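Local coordinates for actin-related protein 8 (Homo sapiens, PDB 4FO0) that binds ATP with low basal ATPase activity, does not polymerize, and is a proposed core component of the INO80 chromatin remodeling complex, at residues 16-22 against 198-204; 23-27 against 39-43; 58-62 against 309-313. One frame throughout, in Å; residues are numbered along the deposited sequence.

Interaction 1. Residues 16-22 against 198-204; sequences FIIVIHP and YYRCILL
Two extended strands, 17-21 and 200-204, run parallel with axes 4.5 Å apart at closest approach and an angle of 19° between them. The register pairs Ile-17 with Arg-200, Ile-18 with Cys-201, Val-19 with Ile-202 and Ile-20 with Leu-203 (CA-CA 4.7-5.0 Å). Five hydrogen bonds alternate in direction: Arg-200 N to Phe-16 O 2.9 Å, Ile-18 N to Arg-200 O 2.7 Å, Ile-202 N to Ile-18 O 2.8 Å, Ile-20 N to Ile-202 O 2.8 Å and Leu-204 N to Ile-20 O 3.0 Å. Phe-16, the residue most covered here, opens the contact: its m side chain sets CD1 3.7 Å from CZ of Tyr-199, over one face of the tyrosine ring, with the ring planes at 45°. The Tyr-199 hydroxyl hydrogen-bonds to Arg-31. Water 1 links Phe-16 O (2.9 Å) to Arg-200 NE (2.8 Å). At the far end Leu-204 points toward the first strand, and its CD2 makes a CH-pi contact 3.6 Å from the centroid of the His-21 ring, whose NE2 hydrogen-bonds to Glu-235. Ile-17, Val-19, Arg-200 and Ile-202 share one face, against which helix 553-563 packs at Ile-17 and Ile-202; on the other, Trp-181 of helix 170-187 meets Ile-20 and Leu-203. This helix-covered parallel pair, ending near the magnesium ion, belongs to the nucleotide-binding core of the actin fold.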
# COMPACT_ATOMS: atom_id res chain seq x y z
N PHE A 16 -21.92 14.99 -4.46
CA PHE A 16 -21.35 16.09 -3.70
C PHE A 16 -20.59 15.62 -2.47
O PHE A 16 -20.27 16.40 -1.58
CB PHE A 16 -22.43 17.09 -3.34
CG PHE A 16 -22.96 17.79 -4.54
CD1 PHE A 16 -22.30 18.90 -5.04
CD2 PHE A 16 -24.06 17.29 -5.22
CE1 PHE A 16 -22.76 19.53 -6.17
CE2 PHE A 16 -24.52 17.91 -6.35
CZ PHE A 16 -23.87 19.03 -6.84
N ILE A 17 -20.27 14.34 -2.46
CA ILE A 17 -19.46 13.79 -1.41
C ILE A 17 -18.14 13.27 -1.99
O ILE A 17 -18.14 12.36 -2.82
CB ILE A 17 -20.21 12.69 -0.69
CG1 ILE A 17 -21.40 13.33 0.04
CG2 ILE A 17 -19.28 11.94 0.24
CD1 ILE A 17 -22.36 12.34 0.62
N ILE A 18 -17.03 13.87 -1.57
CA ILE A 18 -15.71 13.41 -2.00
C ILE A 18 -15.16 12.35 -1.05
O ILE A 18 -15.09 12.56 0.16
CB ILE A 18 -14.68 14.54 -2.06
CG1 ILE A 18 -15.11 15.62 -3.05
CG2 ILE A 18 -13.34 13.98 -2.48
CD1 ILE A 18 -15.22 15.12 -4.44
N VAL A 19 -14.78 11.20 -1.60
CA VAL A 19 -14.22 10.12 -0.79
C VAL A 19 -12.70 10.08 -0.95
O VAL A 19 -12.18 9.98 -2.07
CB VAL A 19 -14.85 8.77 -1.12
CG1 VAL A 19 -14.17 7.65 -0.35
CG2 VAL A 19 -16.34 8.81 -0.80
N ILE A 20 -12.00 10.17 0.18
CA ILE A 20 -10.54 10.28 0.16
C ILE A 20 -9.82 9.16 0.90
O ILE A 20 -9.97 9.00 2.12
CB ILE A 20 -10.09 11.62 0.73
CG1 ILE A 20 -10.86 12.75 0.06
CG2 ILE A 20 -8.57 11.79 0.56
CD1 ILE A 20 -10.59 14.12 0.66
N HIS A 21 -9.05 8.39 0.15
CA HIS A 21 -8.28 7.31 0.73
C HIS A 21 -6.80 7.50 0.46
O HIS A 21 -6.30 7.12 -0.60
CB HIS A 21 -8.71 5.97 0.16
CG HIS A 21 -8.13 4.80 0.88
ND1 HIS A 21 -8.19 3.51 0.39
CD2 HIS A 21 -7.47 4.72 2.06
CE1 HIS A 21 -7.60 2.69 1.24
NE2 HIS A 21 -7.15 3.40 2.26
N PRO A 22 -6.10 8.10 1.42
CA PRO A 22 -4.66 8.34 1.32
C PRO A 22 -3.88 7.04 1.46
O PRO A 22 -4.36 6.10 2.08
CB PRO A 22 -4.37 9.24 2.53
CG PRO A 22 -5.73 9.58 3.12
CD PRO A 22 -6.65 8.49 2.72
N TYR A 198 -19.87 23.44 -1.22
CA TYR A 198 -21.05 22.65 -1.55
C TYR A 198 -20.78 21.16 -1.41
O TYR A 198 -21.66 20.34 -1.65
CB TYR A 198 -21.51 22.91 -2.98
CG TYR A 198 -21.63 24.38 -3.34
CD1 TYR A 198 -22.28 25.27 -2.49
CD2 TYR A 198 -21.09 24.87 -4.52
CE1 TYR A 198 -22.39 26.62 -2.82
CE2 TYR A 198 -21.19 26.22 -4.86
CZ TYR A 198 -21.84 27.09 -4.01
OH TYR A 198 -21.94 28.42 -4.34
N TYR A 199 -19.56 20.80 -1.01
CA TYR A 199 -19.20 19.39 -0.87
C TYR A 199 -18.97 18.96 0.56
O TYR A 199 -18.65 19.76 1.44
CB TYR A 199 -17.96 19.06 -1.69
CG TYR A 199 -18.21 19.05 -3.17
CD1 TYR A 199 -18.40 17.86 -3.85
CD2 TYR A 199 -18.25 20.24 -3.88
CE1 TYR A 199 -18.62 17.86 -5.22
CE2 TYR A 199 -18.48 20.25 -5.23
CZ TYR A 199 -18.67 19.06 -5.91
OH TYR A 199 -18.89 19.09 -7.29
N ARG A 200 -19.14 17.66 0.77
CA ARG A 200 -18.76 17.01 2.00
C ARG A 200 -17.71 15.96 1.68
O ARG A 200 -17.52 15.57 0.52
CB ARG A 200 -19.96 16.35 2.67
CG ARG A 200 -20.79 17.33 3.46
CD ARG A 200 -22.04 16.66 3.97
NE ARG A 200 -22.81 16.11 2.86
CZ ARG A 200 -23.92 15.41 3.01
NH1 ARG A 200 -24.40 15.18 4.23
NH2 ARG A 200 -24.56 14.93 1.95
N CYS A 201 -17.04 15.50 2.72
CA CYS A 201 -15.90 14.61 2.57
C CYS A 201 -15.97 13.35 3.44
O CYS A 201 -16.27 13.41 4.63
CB CYS A 201 -14.63 15.38 2.91
SG CYS A 201 -13.16 14.35 2.95
N ILE A 202 -15.67 12.21 2.84
CA ILE A 202 -15.42 11.02 3.62
C ILE A 202 -13.93 10.73 3.62
O ILE A 202 -13.34 10.45 2.57
CB ILE A 202 -16.15 9.83 3.04
CG1 ILE A 202 -17.65 10.14 2.94
CG2 ILE A 202 -15.81 8.59 3.87
CD1 ILE A 202 -18.54 9.25 3.79
N LEU A 203 -13.31 10.82 4.80
CA LEU A 203 -11.89 10.55 4.96
C LEU A 203 -11.62 9.18 5.58
O LEU A 203 -12.00 8.92 6.73
CB LEU A 203 -11.24 11.63 5.83
CG LEU A 203 -9.74 11.46 6.12
CD1 LEU A 203 -8.92 11.41 4.84
CD2 LEU A 203 -9.21 12.56 7.02
N LEU A 204 -10.96 8.32 4.83
CA LEU A 204 -10.55 7.03 5.36
C LEU A 204 -9.24 7.18 6.11
O LEU A 204 -8.32 7.85 5.64
CB LEU A 204 -10.34 6.03 4.24
CG LEU A 204 -11.53 5.20 3.81
CD1 LEU A 204 -12.69 6.10 3.39
CD2 LEU A 204 -11.08 4.29 2.69
O HOH W 1 -22.50 17.04 0.24

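Interaction 2. Residues 23-27 against 39-43; sequences GSTTL and SIPHV. With ATP (adenosine-5'-triphosphate), chain C.
Ser-39 enters the antiparallel pairing of a beta hairpin, its CA 3.4 Å from Leu-27 O and its CB 3.9 Å from Thr-26 CG2. Ile-40 and Leu-27 form the hydrogen-bonded pair (CA-CA 5.1 Å), with Leu-27 N to Ile-40 O at 2.7 Å, Ile-40 N to Leu-27 O at 2.9 Å, and both side chains on one face. Pro-41, which has no amide hydrogen, occupies the non-hydrogen-bonded position opposite Thr-26. His-42 N then hydrogen-bonds to Thr-25 O (2.8 Å). Centred in an inverse gamma turn (phi/psi -85/73), His-42 takes the t rotamer and brings CD2 to 3.5 Å from Leu-27 CB; its NE2 hydrogen-bonds to Trp-181, while water 2 joins its ND1 (2.9 Å) to Ser-24 O (2.8 Å). Three amides turn to ATP instead: Ser-24 N and OG reach O2G (2.7 and 2.6 Å), and Thr-25 N and Thr-26 N both reach O1B (3.0 Å). The chemistry is consistent with the hairpin holding these backbone donors in place at the beta and gamma phosphates.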
# COMPACT_ATOMS: atom_id res chain seq x y z
N GLY A 23 -2.69 6.99 0.88
CA GLY A 23 -1.79 5.85 1.02
C GLY A 23 -0.35 6.34 1.01
O GLY A 23 -0.07 7.48 0.61
N SER A 24 0.57 5.49 1.45
CA SER A 24 1.99 5.84 1.41
C SER A 24 2.42 6.18 -0.02
O SER A 24 3.20 7.10 -0.25
CB SER A 24 2.84 4.68 1.92
OG SER A 24 2.46 4.33 3.24
N THR A 25 1.89 5.44 -0.99
CA THR A 25 2.33 5.61 -2.37
C THR A 25 1.21 6.10 -3.29
O THR A 25 1.46 6.86 -4.23
CB THR A 25 3.03 4.33 -2.88
OG1 THR A 25 4.33 4.27 -2.29
CG2 THR A 25 3.22 4.34 -4.39
N THR A 26 -0.02 5.70 -3.01
CA THR A 26 -1.11 6.14 -3.88
C THR A 26 -2.26 6.78 -3.13
O THR A 26 -2.78 6.20 -2.18
CB THR A 26 -1.68 4.99 -4.71
OG1 THR A 26 -0.63 4.39 -5.48
CG2 THR A 26 -2.77 5.50 -5.65
N LEU A 27 -2.62 7.99 -3.54
CA LEU A 27 -3.87 8.59 -3.10
C LEU A 27 -5.02 8.09 -3.98
O LEU A 27 -4.93 8.05 -5.21
CB LEU A 27 -3.77 10.12 -3.18
CG LEU A 27 -5.11 10.85 -3.06
CD1 LEU A 27 -5.77 10.63 -1.70
CD2 LEU A 27 -4.93 12.33 -3.34
N SER A 39 -6.45 7.72 -9.17
CA SER A 39 -5.32 7.17 -8.44
C SER A 39 -4.11 8.02 -8.75
O SER A 39 -3.68 8.11 -9.89
CB SER A 39 -5.04 5.72 -8.86
OG SER A 39 -5.90 4.81 -8.18
N ILE A 40 -3.57 8.66 -7.72
CA ILE A 40 -2.44 9.56 -7.90
C ILE A 40 -1.27 9.12 -7.03
O ILE A 40 -1.47 8.76 -5.86
CB ILE A 40 -2.83 10.99 -7.48
CG1 ILE A 40 -3.89 11.55 -8.42
CG2 ILE A 40 -1.61 11.90 -7.45
CD1 ILE A 40 -5.23 10.90 -8.22
N PRO A 41 -0.06 9.14 -7.60
CA PRO A 41 1.15 8.97 -6.79
C PRO A 41 1.13 10.04 -5.72
O PRO A 41 1.06 11.22 -6.03
CB PRO A 41 2.30 9.24 -7.77
CG PRO A 41 1.68 8.95 -9.14
CD PRO A 41 0.23 9.33 -9.03
N HIS A 42 1.15 9.63 -4.47
CA HIS A 42 0.94 10.57 -3.38
C HIS A 42 2.27 11.24 -3.02
O HIS A 42 2.88 10.93 -1.99
CB HIS A 42 0.37 9.81 -2.21
CG HIS A 42 -0.19 10.69 -1.15
ND1 HIS A 42 0.44 10.88 0.05
CD2 HIS A 42 -1.30 11.45 -1.13
CE1 HIS A 42 -0.27 11.72 0.78
NE2 HIS A 42 -1.34 12.07 0.08
N VAL A 43 2.70 12.14 -3.89
CA VAL A 43 4.05 12.69 -3.85
C VAL A 43 4.05 14.11 -4.43
O VAL A 43 3.19 14.46 -5.23
CB VAL A 43 5.02 11.83 -4.67
CG1 VAL A 43 4.57 11.79 -6.13
CG2 VAL A 43 6.48 12.35 -4.55
PG ATP C . 0.14 1.72 2.24
O1G ATP C . -1.20 1.05 2.33
O2G ATP C . 0.19 3.13 2.76
O3G ATP C . 1.32 0.88 2.67
PB ATP C . -0.71 2.17 -0.51
O1B ATP C . -0.05 3.20 -1.38
O2B ATP C . -2.14 2.30 -0.01
O3B ATP C . 0.36 1.89 0.66
PA ATP C . -1.50 0.13 -2.34
O1A ATP C . -1.60 1.13 -3.46
O2A ATP C . -2.72 -0.50 -1.71
O3A ATP C . -0.53 0.75 -1.22
O5' ATP C . -0.56 -1.05 -2.86
C5' ATP C . 0.67 -0.69 -3.46
C4' ATP C . 1.51 -1.93 -3.62
O4' ATP C . 0.77 -2.85 -4.42
C3' ATP C . 2.82 -1.68 -4.35
O3' ATP C . 3.90 -2.27 -3.62
C2' ATP C . 2.64 -2.37 -5.68
O2' ATP C . 3.85 -2.89 -6.20
C1' ATP C . 1.70 -3.48 -5.29
N9 ATP C . 1.08 -4.09 -6.47
C8 ATP C . 0.23 -3.49 -7.32
N7 ATP C . -0.13 -4.34 -8.31
C5 ATP C . 0.48 -5.51 -8.09
C6 ATP C . 0.53 -6.81 -8.76
N6 ATP C . -0.19 -7.02 -9.89
N1 ATP C . 1.31 -7.78 -8.19
C2 ATP C . 2.03 -7.56 -7.07
N3 ATP C . 2.03 -6.38 -6.42
C4 ATP C . 1.29 -5.34 -6.87
O HOH W 2 3.09 9.75 0.65

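Interaction 3. Residues 58-62 against 309-313; sequences DSWLL and CLLLQ. With ATP (adenosine-5'-triphosphate), chain C.
An irregular loop, 58-62, lies against one turn of helix 306-319, with the helical hydrogen bond from Gln-313 N to Cys-309 O (2.9 Å) within 309-313. The nearest CA pair, Leu-61 and Cys-309, is 6.9 Å apart, a spacing filled by side chains. Along the loop, Trp-60 is the first to touch. With phi/psi -124/-77 and chi1 t, chi2 4°, it directs its indole at the helix: CE3 lies 3.6 Å from Cys-309 CB, while CH2 lies 3.5 Å from CD2 of Leu-310, which sits at the ring edge. Cys-309 SG stands 5.1 Å from the centroid of the six-membered ring, 39° off its normal, an oblique sulfur-aromatic contact. Leu-61 (phi/psi -81/-13, rotamer mt) comes next, pressing CG to 3.5 Å from Cys-309 SG and CD1 to 4.0 Å from Leu-312 CB. Its carbonyl accepts a hydrogen bond from Arg-285 of helix 280-293. Between the two segments the contact is mainly apolar and sulfur packing, burying 296 Å², with the Gln-313 side chain also touching Trp-60 and Leu-61. Trp-60 NE1 hydrogen-bonds to the ATP-binding Asp-255, and the Gln-313 side chain lies beside the ATP ribose. The chemistry implies a largely nonpolar packing of the indole and Leu-61 on the helix, in which the one polar atom of the indole serves a residue of the nucleotide pocket.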
# COMPACT_ATOMS: atom_id res chain seq x y z
N ASP A 58 13.11 11.89 -0.64
CA ASP A 58 12.58 10.97 0.36
C ASP A 58 12.99 9.54 0.02
O ASP A 58 13.18 9.18 -1.14
CB ASP A 58 11.05 11.07 0.48
CG ASP A 58 10.60 11.98 1.62
OD1 ASP A 58 11.29 12.05 2.66
OD2 ASP A 58 9.54 12.64 1.47
N SER A 59 13.11 8.71 1.05
CA SER A 59 13.35 7.30 0.81
C SER A 59 12.06 6.67 0.28
O SER A 59 10.96 7.07 0.67
CB SER A 59 13.77 6.64 2.12
OG SER A 59 14.48 7.56 2.94
N TRP A 60 12.20 5.71 -0.62
CA TRP A 60 11.06 4.93 -1.07
C TRP A 60 11.29 3.42 -0.87
O TRP A 60 10.75 2.82 0.07
CB TRP A 60 10.78 5.24 -2.53
CG TRP A 60 9.61 4.51 -3.06
CD1 TRP A 60 8.75 3.70 -2.37
CD2 TRP A 60 9.15 4.51 -4.42
NE1 TRP A 60 7.79 3.19 -3.21
CE2 TRP A 60 8.01 3.68 -4.48
CE3 TRP A 60 9.59 5.14 -5.59
CZ2 TRP A 60 7.31 3.45 -5.66
CZ3 TRP A 60 8.90 4.92 -6.76
CH2 TRP A 60 7.77 4.09 -6.79
N LEU A 61 12.08 2.81 -1.75
CA LEU A 61 12.43 1.40 -1.58
C LEU A 61 13.56 1.20 -0.58
O LEU A 61 13.83 0.08 -0.16
CB LEU A 61 12.80 0.73 -2.91
CG LEU A 61 11.80 0.69 -4.07
CD1 LEU A 61 12.24 -0.39 -5.03
CD2 LEU A 61 10.36 0.46 -3.61
N LEU A 62 14.25 2.26 -0.20
CA LEU A 62 15.19 2.13 0.91
C LEU A 62 14.54 2.61 2.20
O LEU A 62 13.51 3.30 2.18
CB LEU A 62 16.48 2.88 0.64
CG LEU A 62 17.42 2.26 -0.39
CD1 LEU A 62 18.78 2.90 -0.23
CD2 LEU A 62 17.52 0.76 -0.19
N CYS A 309 13.19 2.60 -9.34
CA CYS A 309 12.21 2.11 -8.39
C CYS A 309 10.90 1.75 -9.05
O CYS A 309 10.30 0.73 -8.72
CB CYS A 309 12.02 3.10 -7.27
SG CYS A 309 13.41 3.04 -6.16
N LEU A 310 10.45 2.58 -9.98
CA LEU A 310 9.24 2.25 -10.73
C LEU A 310 9.46 0.96 -11.51
O LEU A 310 8.56 0.12 -11.62
CB LEU A 310 8.84 3.40 -11.68
CG LEU A 310 8.40 4.69 -10.99
CD1 LEU A 310 8.20 5.78 -12.01
CD2 LEU A 310 7.11 4.47 -10.21
N LEU A 311 10.67 0.80 -12.04
CA LEU A 311 11.04 -0.41 -12.77
C LEU A 311 10.99 -1.65 -11.89
O LEU A 311 10.38 -2.66 -12.25
CB LEU A 311 12.45 -0.25 -13.34
CG LEU A 311 12.96 -1.47 -14.10
CD1 LEU A 311 12.12 -1.71 -15.35
CD2 LEU A 311 14.42 -1.30 -14.44
N LEU A 312 11.62 -1.56 -10.72
CA LEU A 312 11.62 -2.67 -9.77
C LEU A 312 10.20 -3.04 -9.35
O LEU A 312 9.82 -4.21 -9.40
CB LEU A 312 12.51 -2.35 -8.56
CG LEU A 312 13.97 -2.11 -8.99
CD1 LEU A 312 14.88 -1.71 -7.82
CD2 LEU A 312 14.53 -3.32 -9.73
N GLN A 313 9.38 -2.04 -8.98
CA GLN A 313 7.99 -2.34 -8.67
C GLN A 313 7.38 -3.10 -9.84
O GLN A 313 6.69 -4.10 -9.64
CB GLN A 313 7.16 -1.08 -8.41
CG GLN A 313 7.57 -0.33 -7.18
CD GLN A 313 6.59 -0.51 -6.04
OE1 GLN A 313 6.86 -1.22 -5.07
NE2 GLN A 313 5.44 0.17 -6.14
PG ATP C . 0.14 1.72 2.24
O1G ATP C . -1.20 1.05 2.33
O2G ATP C . 0.19 3.13 2.76
O3G ATP C . 1.32 0.88 2.67
PB ATP C . -0.71 2.17 -0.51
O1B ATP C . -0.05 3.20 -1.38
O2B ATP C . -2.14 2.30 -0.01
O3B ATP C . 0.36 1.89 0.66
PA ATP C . -1.50 0.13 -2.34
O1A ATP C . -1.60 1.13 -3.46
O2A ATP C . -2.72 -0.50 -1.71
O3A ATP C . -0.53 0.75 -1.22
O5' ATP C . -0.56 -1.05 -2.86
C5' ATP C . 0.67 -0.69 -3.46
C4' ATP C . 1.51 -1.93 -3.62
O4' ATP C . 0.77 -2.85 -4.42
C3' ATP C . 2.82 -1.68 -4.35
O3' ATP C . 3.90 -2.27 -3.62
C2' ATP C . 2.64 -2.37 -5.68
O2' ATP C . 3.85 -2.89 -6.20
C1' ATP C . 1.70 -3.48 -5.29
N9 ATP C . 1.08 -4.09 -6.47
C8 ATP C . 0.23 -3.49 -7.32
N7 ATP C . -0.13 -4.34 -8.31
C5 ATP C . 0.48 -5.51 -8.09
C6 ATP C . 0.53 -6.81 -8.76
N6 ATP C . -0.19 -7.02 -9.89
N1 ATP C . 1.31 -7.78 -8.19
C2 ATP C . 2.03 -7.56 -7.07
N3 ATP C . 2.03 -6.38 -6.42
C4 ATP C . 1.29 -5.34 -6.87

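In the fold
From the N terminus, segment 16-22 comes first and is joined, 176 residues on, by 198-204 to close interaction 1. Within that span, interaction 2 closes almost at once, a hairpin whose strand 26-31 also pairs with 17-21; Leu-27 packs on Ile-20, so the two contacts share a sheet. The loop 58-62 follows in series and meets its helix only at 309-313, closing the longest loop of the three, so interaction 3 crosses interaction 1 along the chain, although they stay about 13 Å apart at nearest atoms. Interactions 2 and 3 meet where Thr-25 packs on Trp-60, and both touch ATP, tying sheet, hairpin and helix 306-319 around the nucleotide.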